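Local structure of cyclic GMP-AMP synthase-like receptor (Tribolium castaneum, 7LT2) at residues 52-57 with 243-248; 150-155 with 165-170. The protein senses double-stranded RNA and catalyses the formation of 2',3'-cGAMP from ATP and GTP, a nucleotidyltransferase reaction of innate immune signalling. One frame throughout, in Å; residues are numbered along the deposited sequence.

Contact 1: 52-57 with 243-248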
ATOM      1  N   ARG A  52      12.420  11.257   1.280  1.00 18.34           N
ATOM      2  CA  ARG A  52      11.053  11.504   1.734  1.00 15.93           C
ATOM      3  C   ARG A  52      10.411  10.157   2.036  1.00 15.53           C
ATOM      4  O   ARG A  52      10.999   9.099   1.793  1.00 15.44           O
ATOM      5  CB  ARG A  52      10.249  12.268   0.682  1.00 19.76           C
ATOM      6  CG  ARG A  52      10.021  11.489  -0.608  1.00 18.63           C
ATOM      7  CD  ARG A  52       9.367  12.352  -1.669  1.00 25.13           C
ATOM      8  NE  ARG A  52       9.390  11.737  -2.990  1.00 22.02           N
ATOM      9  CZ  ARG A  52       8.388  11.044  -3.512  1.00 24.82           C
ATOM     10  NH1 ARG A  52       7.276  10.819  -2.833  1.00 25.97           N
ATOM     11  NH2 ARG A  52       8.503  10.566  -4.746  1.00 25.00           N
ATOM     12  N   VAL A  53       9.189  10.203   2.561  1.00 18.66           N
ATOM     13  CA  VAL A  53       8.404   9.001   2.811  1.00 16.21           C
ATOM     14  C   VAL A  53       7.154   9.040   1.941  1.00 14.63           C
ATOM     15  O   VAL A  53       6.665  10.109   1.555  1.00 16.94           O
ATOM     16  CB  VAL A  53       8.022   8.832   4.301  1.00 16.45           C
ATOM     17  CG1 VAL A  53       9.266   8.767   5.179  1.00 16.63           C
ATOM     18  CG2 VAL A  53       7.077   9.953   4.771  1.00 17.90           C
ATOM     19  N   PHE A  54       6.647   7.850   1.626  1.00 14.50           N
ATOM     20  CA  PHE A  54       5.358   7.678   0.976  1.00 17.10           C
ATOM     21  C   PHE A  54       4.516   6.785   1.871  1.00 17.00           C
ATOM     22  O   PHE A  54       4.998   5.753   2.348  1.00 16.68           O
ATOM     23  CB  PHE A  54       5.509   7.058  -0.419  1.00 15.24           C
ATOM     24  CG  PHE A  54       4.203   6.760  -1.096  1.00 18.74           C
ATOM     25  CD1 PHE A  54       3.504   7.762  -1.762  1.00 21.28           C
ATOM     26  CD2 PHE A  54       3.663   5.483  -1.059  1.00 19.86           C
ATOM     27  CE1 PHE A  54       2.297   7.490  -2.385  1.00 19.76           C
ATOM     28  CE2 PHE A  54       2.453   5.207  -1.679  1.00 20.10           C
ATOM     29  CZ  PHE A  54       1.774   6.216  -2.343  1.00 16.90           C
ATOM     30  N   TYR A  55       3.268   7.183   2.112  1.00 15.75           N
ATOM     31  CA  TYR A  55       2.373   6.414   2.970  1.00 16.79           C
ATOM     32  C   TYR A  55       1.569   5.473   2.078  1.00 14.62           C
ATOM     33  O   TYR A  55       0.723   5.919   1.301  1.00 15.67           O
ATOM     34  CB  TYR A  55       1.469   7.341   3.780  1.00 16.62           C
ATOM     35  CG  TYR A  55       2.214   8.422   4.542  1.00 16.50           C
ATOM     36  CD1 TYR A  55       3.021   8.109   5.628  1.00 18.45           C
ATOM     37  CD2 TYR A  55       2.095   9.757   4.182  1.00 18.70           C
ATOM     38  CE1 TYR A  55       3.703   9.106   6.332  1.00 18.44           C
ATOM     39  CE2 TYR A  55       2.763  10.754   4.874  1.00 21.28           C
ATOM     40  CZ  TYR A  55       3.572  10.426   5.946  1.00 19.31           C
ATOM     41  OH  TYR A  55       4.237  11.425   6.629  1.00 20.08           O
ATOM     42  N   GLY A  56       1.857   4.177   2.167  1.00 15.80           N
ATOM     43  CA  GLY A  56       1.313   3.196   1.247  1.00 16.66           C
ATOM     44  C   GLY A  56       0.221   2.365   1.892  1.00 17.15           C
ATOM     45  O   GLY A  56       0.248   2.110   3.096  1.00 18.38           O
ATOM     46  N   GLY A  57      -0.739   1.939   1.082  1.00 16.47           N
ATOM     47  CA  GLY A  57      -1.744   0.988   1.522  1.00 15.56           C
ATOM     48  C   GLY A  57      -3.152   1.506   1.292  1.00 19.08           C
ATOM     49  O   GLY A  57      -3.377   2.638   0.887  1.00 17.45           O
ATOM     50  N   SER A 243       7.052   0.097  -7.439  1.00 24.55           N
ATOM     51  CA  SER A 243       5.887   0.735  -6.847  1.00 23.09           C
ATOM     52  C   SER A 243       5.517   1.951  -7.685  1.00 22.57           C
ATOM     53  O   SER A 243       6.278   2.923  -7.762  1.00 19.83           O
ATOM     54  CB  SER A 243       6.128   1.131  -5.397  1.00 25.68           C
ATOM     55  OG  SER A 243       4.989   1.819  -4.899  1.00 31.37           O
ATOM     56  N   PHE A 244       4.352   1.878  -8.322  1.00 20.29           N
ATOM     57  CA  PHE A 244       3.730   3.013  -8.984  1.00 21.27           C
ATOM     58  C   PHE A 244       2.517   3.497  -8.193  1.00 23.23           C
ATOM     59  O   PHE A 244       1.568   4.047  -8.760  1.00 19.84           O
ATOM     60  CB  PHE A 244       3.356   2.640 -10.418  1.00 22.31           C
ATOM     61  CG  PHE A 244       4.531   2.170 -11.245  1.00 21.13           C
ATOM     62  CD1 PHE A 244       5.554   3.045 -11.570  1.00 23.73           C
ATOM     63  CD2 PHE A 244       4.614   0.858 -11.685  1.00 25.90           C
ATOM     64  CE1 PHE A 244       6.644   2.624 -12.325  1.00 26.86           C
ATOM     65  CE2 PHE A 244       5.695   0.427 -12.443  1.00 22.93           C
ATOM     66  CZ  PHE A 244       6.713   1.315 -12.764  1.00 23.91           C
ATOM     67  N   GLN A 245       2.556   3.294  -6.870  1.00 19.54           N
ATOM     68  CA  GLN A 245       1.421   3.629  -6.013  1.00 21.95           C
ATOM     69  C   GLN A 245       1.138   5.124  -5.985  1.00 18.40           C
ATOM     70  O   GLN A 245      -0.008   5.528  -5.763  1.00 19.82           O
ATOM     71  CB  GLN A 245       1.666   3.147  -4.585  1.00 23.25           C
ATOM     72  CG  GLN A 245       1.794   1.649  -4.416  1.00 30.60           C
ATOM     73  CD  GLN A 245       2.224   1.292  -3.008  1.00 39.94           C
ATOM     74  OE1 GLN A 245       1.388   1.105  -2.122  1.00 37.19           O
ATOM     75  NE2 GLN A 245       3.538   1.217  -2.787  1.00 37.04           N
ATOM     76  N   GLU A 246       2.161   5.963  -6.163  1.00 19.84           N
ATOM     77  CA  GLU A 246       1.896   7.396  -6.182  1.00 18.97           C
ATOM     78  C   GLU A 246       1.058   7.772  -7.397  1.00 18.68           C
ATOM     79  O   GLU A 246       0.133   8.588  -7.292  1.00 17.91           O
ATOM     80  CB  GLU A 246       3.207   8.185  -6.154  1.00 22.74           C
ATOM     81  CG  GLU A 246       3.010   9.644  -5.736  1.00 32.44           C
ATOM     82  CD  GLU A 246       4.158  10.177  -4.898  1.00 40.59           C
ATOM     83  OE1 GLU A 246       5.272   9.625  -4.991  1.00 35.66           O
ATOM     84  OE2 GLU A 246       3.941  11.147  -4.142  1.00 50.92           O
ATOM     85  N   GLN A 247       1.341   7.157  -8.547  1.00 18.72           N
ATOM     86  CA  GLN A 247       0.547   7.402  -9.748  1.00 17.76           C
ATOM     87  C   GLN A 247      -0.832   6.756  -9.651  1.00 19.48           C
ATOM     88  O   GLN A 247      -1.826   7.344 -10.093  1.00 17.24           O
ATOM     89  CB  GLN A 247       1.292   6.887 -10.978  1.00 17.50           C
ATOM     90  CG  GLN A 247       2.524   7.714 -11.343  1.00 17.90           C
ATOM     91  CD  GLN A 247       3.747   7.365 -10.512  1.00 20.92           C
ATOM     92  OE1 GLN A 247       3.796   6.319  -9.857  1.00 19.03           O
ATOM     93  NE2 GLN A 247       4.746   8.241 -10.540  1.00 20.26           N
ATOM     94  N   GLU A 248      -0.910   5.543  -9.090  1.00 17.07           N
ATOM     95  CA  GLU A 248      -2.210   4.898  -8.905  1.00 14.78           C
ATOM     96  C   GLU A 248      -3.130   5.744  -8.034  1.00 18.46           C
ATOM     97  O   GLU A 248      -4.343   5.812  -8.277  1.00 16.52           O
ATOM     98  CB  GLU A 248      -2.031   3.509  -8.284  1.00 17.05           C
ATOM     99  CG  GLU A 248      -1.406   2.485  -9.212  1.00 18.49           C
ATOM    100  CD  GLU A 248      -1.074   1.175  -8.512  1.00 19.93           C
ATOM    101  OE1 GLU A 248      -1.521   0.973  -7.365  1.00 22.78           O
ATOM    102  OE2 GLU A 248      -0.375   0.340  -9.119  1.00 22.10           O
TER
HETATM  103  O   HOH W   1      -1.108   2.658  -1.735  1.00 22.57           O

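Contact 2: 150-155 with 165-170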
ATOM      1  N   PRO A 150      13.110   6.737  25.031  1.00 25.21           N
ATOM      2  CA  PRO A 150      12.674   6.380  26.387  1.00 29.66           C
ATOM      3  C   PRO A 150      11.755   5.170  26.342  1.00 28.01           C
ATOM      4  O   PRO A 150      10.826   5.114  25.533  1.00 25.93           O
ATOM      5  CB  PRO A 150      11.926   7.631  26.869  1.00 25.03           C
ATOM      6  CG  PRO A 150      12.292   8.716  25.921  1.00 31.73           C
ATOM      7  CD  PRO A 150      12.609   8.056  24.617  1.00 25.86           C
ATOM      8  N   TRP A 151      12.020   4.200  27.208  1.00 26.32           N
ATOM      9  CA  TRP A 151      11.172   3.025  27.329  1.00 27.97           C
ATOM     10  C   TRP A 151      10.374   3.093  28.622  1.00 30.05           C
ATOM     11  O   TRP A 151      10.904   3.460  29.675  1.00 28.86           O
ATOM     12  CB  TRP A 151      11.984   1.727  27.301  1.00 28.59           C
ATOM     13  CG  TRP A 151      12.644   1.414  25.984  1.00 26.02           C
ATOM     14  CD1 TRP A 151      12.701   2.212  24.879  1.00 27.16           C
ATOM     15  CD2 TRP A 151      13.346   0.210  25.648  1.00 27.71           C
ATOM     16  NE1 TRP A 151      13.401   1.577  23.873  1.00 25.58           N
ATOM     17  CE2 TRP A 151      13.804   0.348  24.321  1.00 28.89           C
ATOM     18  CE3 TRP A 151      13.633  -0.970  26.341  1.00 27.06           C
ATOM     19  CZ2 TRP A 151      14.535  -0.653  23.674  1.00 29.98           C
ATOM     20  CZ3 TRP A 151      14.359  -1.962  25.699  1.00 32.04           C
ATOM     21  CH2 TRP A 151      14.800  -1.796  24.377  1.00 26.82           C
ATOM     22  N   VAL A 152       9.094   2.746  28.530  1.00 28.99           N
ATOM     23  CA  VAL A 152       8.248   2.541  29.692  1.00 39.31           C
ATOM     24  C   VAL A 152       7.779   1.094  29.666  1.00 39.55           C
ATOM     25  O   VAL A 152       7.881   0.404  28.649  1.00 40.16           O
ATOM     26  CB  VAL A 152       7.046   3.510  29.726  1.00 34.61           C
ATOM     27  CG1 VAL A 152       7.524   4.950  29.734  1.00 36.72           C
ATOM     28  CG2 VAL A 152       6.123   3.255  28.543  1.00 30.40           C
ATOM     29  N   ASN A 153       7.278   0.633  30.807  1.00 47.16           N
ATOM     30  CA  ASN A 153       6.680  -0.704  30.932  1.00 56.05           C
ATOM     31  C   ASN A 153       7.718  -1.726  30.471  1.00 52.10           C
ATOM     32  O   ASN A 153       8.849  -1.715  30.984  1.00 57.92           O
ATOM     33  CB  ASN A 153       5.353  -0.715  30.179  1.00 55.34           C
ATOM     34  CG  ASN A 153       4.471  -1.884  30.567  1.00 64.68           C
ATOM     35  OD1 ASN A 153       4.894  -3.041  30.523  1.00 64.96           O
ATOM     36  ND2 ASN A 153       3.237  -1.586  30.962  1.00 66.15           N
ATOM     37  N   ASN A 154       7.403  -2.603  29.520  1.00 50.42           N
ATOM     38  CA  ASN A 154       8.341  -3.614  29.032  1.00 52.17           C
ATOM     39  C   ASN A 154       8.661  -3.318  27.571  1.00 51.83           C
ATOM     40  O   ASN A 154       7.899  -3.688  26.674  1.00 52.37           O
ATOM     41  CB  ASN A 154       7.767  -5.019  29.193  1.00 57.40           C
ATOM     42  CG  ASN A 154       8.748  -6.095  28.776  1.00 55.97           C
ATOM     43  OD1 ASN A 154       9.925  -6.046  29.131  1.00 62.87           O
ATOM     44  ND2 ASN A 154       8.272  -7.065  28.002  1.00 54.62           N
ATOM     45  N   ALA A 155       9.794  -2.653  27.341  1.00 41.47           N
ATOM     46  CA  ALA A 155      10.289  -2.371  25.992  1.00 39.13           C
ATOM     47  C   ALA A 155       9.244  -1.641  25.154  1.00 35.12           C
ATOM     48  O   ALA A 155       9.058  -1.924  23.971  1.00 39.92           O
ATOM     49  CB  ALA A 155      10.749  -3.649  25.292  1.00 41.89           C
ATOM     50  N   THR A 165       1.001  12.133  24.058  1.00 20.82           N
ATOM     51  CA  THR A 165       1.995  11.112  24.353  1.00 21.44           C
ATOM     52  C   THR A 165       1.554   9.788  23.750  1.00 21.68           C
ATOM     53  O   THR A 165       0.372   9.433  23.804  1.00 19.69           O
ATOM     54  CB  THR A 165       2.187  10.964  25.863  1.00 22.69           C
ATOM     55  OG1 THR A 165       2.582  12.228  26.412  1.00 28.97           O
ATOM     56  CG2 THR A 165       3.261   9.926  26.177  1.00 22.88           C
ATOM     57  N   PHE A 166       2.505   9.063  23.170  1.00 20.82           N
ATOM     58  CA  PHE A 166       2.188   7.848  22.442  1.00 22.49           C
ATOM     59  C   PHE A 166       3.176   6.754  22.804  1.00 20.67           C
ATOM     60  O   PHE A 166       4.307   7.022  23.222  1.00 22.24           O
ATOM     61  CB  PHE A 166       2.168   8.121  20.934  1.00 19.54           C
ATOM     62  CG  PHE A 166       1.158   9.158  20.563  1.00 19.67           C
ATOM     63  CD1 PHE A 166      -0.170   8.805  20.379  1.00 20.31           C
ATOM     64  CD2 PHE A 166       1.510  10.495  20.500  1.00 18.82           C
ATOM     65  CE1 PHE A 166      -1.116   9.766  20.094  1.00 19.57           C
ATOM     66  CE2 PHE A 166       0.569  11.456  20.209  1.00 19.90           C
ATOM     67  CZ  PHE A 166      -0.744  11.093  20.006  1.00 20.65           C
ATOM     68  N   HIS A 167       2.715   5.516  22.666  1.00 21.86           N
ATOM     69  CA  HIS A 167       3.496   4.333  22.980  1.00 21.68           C
ATOM     70  C   HIS A 167       3.779   3.567  21.699  1.00 20.59           C
ATOM     71  O   HIS A 167       2.888   3.384  20.863  1.00 25.31           O
ATOM     72  CB  HIS A 167       2.757   3.434  23.975  1.00 23.41           C
ATOM     73  CG  HIS A 167       2.767   3.952  25.378  1.00 27.01           C
ATOM     74  ND1 HIS A 167       2.053   3.357  26.398  1.00 27.00           N
ATOM     75  CD2 HIS A 167       3.407   5.007  25.933  1.00 24.60           C
ATOM     76  CE1 HIS A 167       2.253   4.025  27.519  1.00 32.68           C
ATOM     77  NE2 HIS A 167       3.071   5.031  27.265  1.00 30.82           N
ATOM     78  N   ILE A 168       5.021   3.125  21.543  1.00 20.47           N
ATOM     79  CA  ILE A 168       5.439   2.379  20.364  1.00 23.58           C
ATOM     80  C   ILE A 168       5.966   1.027  20.816  1.00 23.92           C
ATOM     81  O   ILE A 168       6.927   0.951  21.594  1.00 26.20           O
ATOM     82  CB  ILE A 168       6.494   3.135  19.544  1.00 24.25           C
ATOM     83  CG1 ILE A 168       5.888   4.396  18.928  1.00 26.51           C
ATOM     84  CG2 ILE A 168       7.043   2.246  18.445  1.00 24.50           C
ATOM     85  CD1 ILE A 168       6.853   5.135  18.041  1.00 36.70           C
ATOM     86  N   ASN A 169       5.327  -0.033  20.340  1.00 22.31           N
ATOM     87  CA  ASN A 169       5.814  -1.391  20.482  1.00 21.14           C
ATOM     88  C   ASN A 169       6.319  -1.863  19.125  1.00 19.97           C
ATOM     89  O   ASN A 169       5.979  -1.292  18.088  1.00 21.85           O
ATOM     90  CB  ASN A 169       4.709  -2.308  21.018  1.00 22.96           C
ATOM     91  CG  ASN A 169       4.283  -1.936  22.429  1.00 29.93           C
ATOM     92  OD1 ASN A 169       5.004  -2.200  23.394  1.00 31.83           O
ATOM     93  ND2 ASN A 169       3.113  -1.323  22.556  1.00 30.38           N
ATOM     94  N   TRP A 170       7.165  -2.890  19.126  1.00 20.12           N
ATOM     95  CA  TRP A 170       7.759  -3.291  17.859  1.00 18.63           C
ATOM     96  C   TRP A 170       8.017  -4.787  17.834  1.00 23.19           C
ATOM     97  O   TRP A 170       8.165  -5.441  18.873  1.00 25.20           O
ATOM     98  CB  TRP A 170       9.068  -2.554  17.577  1.00 23.28           C
ATOM     99  CG  TRP A 170      10.145  -2.990  18.474  1.00 29.37           C
ATOM    100  CD1 TRP A 170      11.006  -4.037  18.285  1.00 29.17           C
ATOM    101  CD2 TRP A 170      10.473  -2.422  19.735  1.00 27.96           C
ATOM    102  NE1 TRP A 170      11.859  -4.144  19.352  1.00 36.50           N
ATOM    103  CE2 TRP A 170      11.554  -3.163  20.258  1.00 27.96           C
ATOM    104  CE3 TRP A 170       9.968  -1.352  20.473  1.00 23.55           C
ATOM    105  CZ2 TRP A 170      12.137  -2.865  21.483  1.00 36.54           C
ATOM    106  CZ3 TRP A 170      10.552  -1.055  21.683  1.00 34.04           C
ATOM    107  CH2 TRP A 170      11.621  -1.811  22.182  1.00 38.83           C
TER
HETATM  108  O   HOH W   2       7.746  -3.278  22.444  1.00 34.81           O

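Contact 1: 52-57 with 243-248
The ring of Phe54 lies against the first turn of helix 245-251, meeting Gln245 through CE2 and Glu246 through CE1. Its CG is anti to the backbone N (chi1 176°), and from there the ring reaches the helix obliquely: Phe54 CE2 is 3.6 Å from Gln245 CB, and Phe54 CE1 is 3.8 Å from Glu246 CA. The Glu246 side chain runs past the ring in the opposite direction toward Arg52. Glu246 OE1 uses its syn lone pair to accept from Arg52 NH1 at 3.2 Å, nearly in the guanidinium plane; the second bond, from NH2, is long and weak. NH2 also forms a salt bridge with Glu221, so the guanidinium joins two carboxylates. This is the nucleotidyltransferase core: strand 50-56 pairs with strand 70-77, which holds the predicted catalytic metal ligands Glu70 and Asp72. Strand 50-56 ends at Gly56, and Gly57 leads on to Ser58, which probably binds ATP as in relatives. Gln245 and Glu246 probably line the nucleotide sites. Ser243 OG accepts from Gln245 NE2 at 2.6 Å, in the amide plane, which fixes the amide's rotation. Gln245 OE1 and Gly57 N meet at a bridging water, 2.9 Å from Gly57 N, which accepts that N-H and can donate to OE1.

Contact 2: 150-155 with 165-170
Trp170 reaches across to Trp151 and Ala155 with the far end of its indole. From CB, CG turns into the position between the backbone N and the carbonyl carbon (chi1 70°), and the six-membered ring carries the contact from there. At the tip, Trp170 CH2 sits 3.7 Å from Ala155 CB and 3.5 Å from Trp151 CZ2, and Trp170 CZ2 is 3.9 Å from Trp151 CZ2. Trp170 CH2 lies over one face of the Trp151 indole, offset toward the rim, and Ala155 CA lies over a face of it too. The two six-membered rings are oblique, with planes at 50° and centroids 5.2 Å apart. Trp151 is held at its NE1 by a hydrogen bond to Leu146 O. One residue on from Trp151, Val152 makes a CH-pi contact with His167: Val152 CG2 lies over the imidazole face, nearest His167 NE2 at 3.8 Å, while NE2 is itself hydrogen-bonded to Glu158 OE1. Strand 156-161 pairs antiparallel with both 151-152 and 164-171, so the contact spans the strand between them. The Trp170 side chain also packs on Cys157 of that middle strand, on Met177 and Leu179 of strand 177-183, and on Gln143 and Leu146 of helix 131-147.

Overall arrangement
From the N terminus, the chain passes helices 5-13, 18-42 and 44-49 before entering strand 50-56, the first half of contact 1. The chain returns at segment 243-248, 186 residues after Gly57, and closes a long loop that includes most of the nucleotidyltransferase strands. Contact 2 is nested inside it: after helix 131-147, segments 150-155 and 165-170 close a short loop that holds strand 156-161. Both contacts reach the same mixed sheet, linked through strands 177-183, 188-200 and 70-77, but do not touch; the centres of contacts 1 and 2 are 28 Å apart. Contact 1 ties the sheet to a helix beside the predicted nucleotide site, whereas contact 2 packs two non-neighbouring strands, across strand 156-161, at the surface.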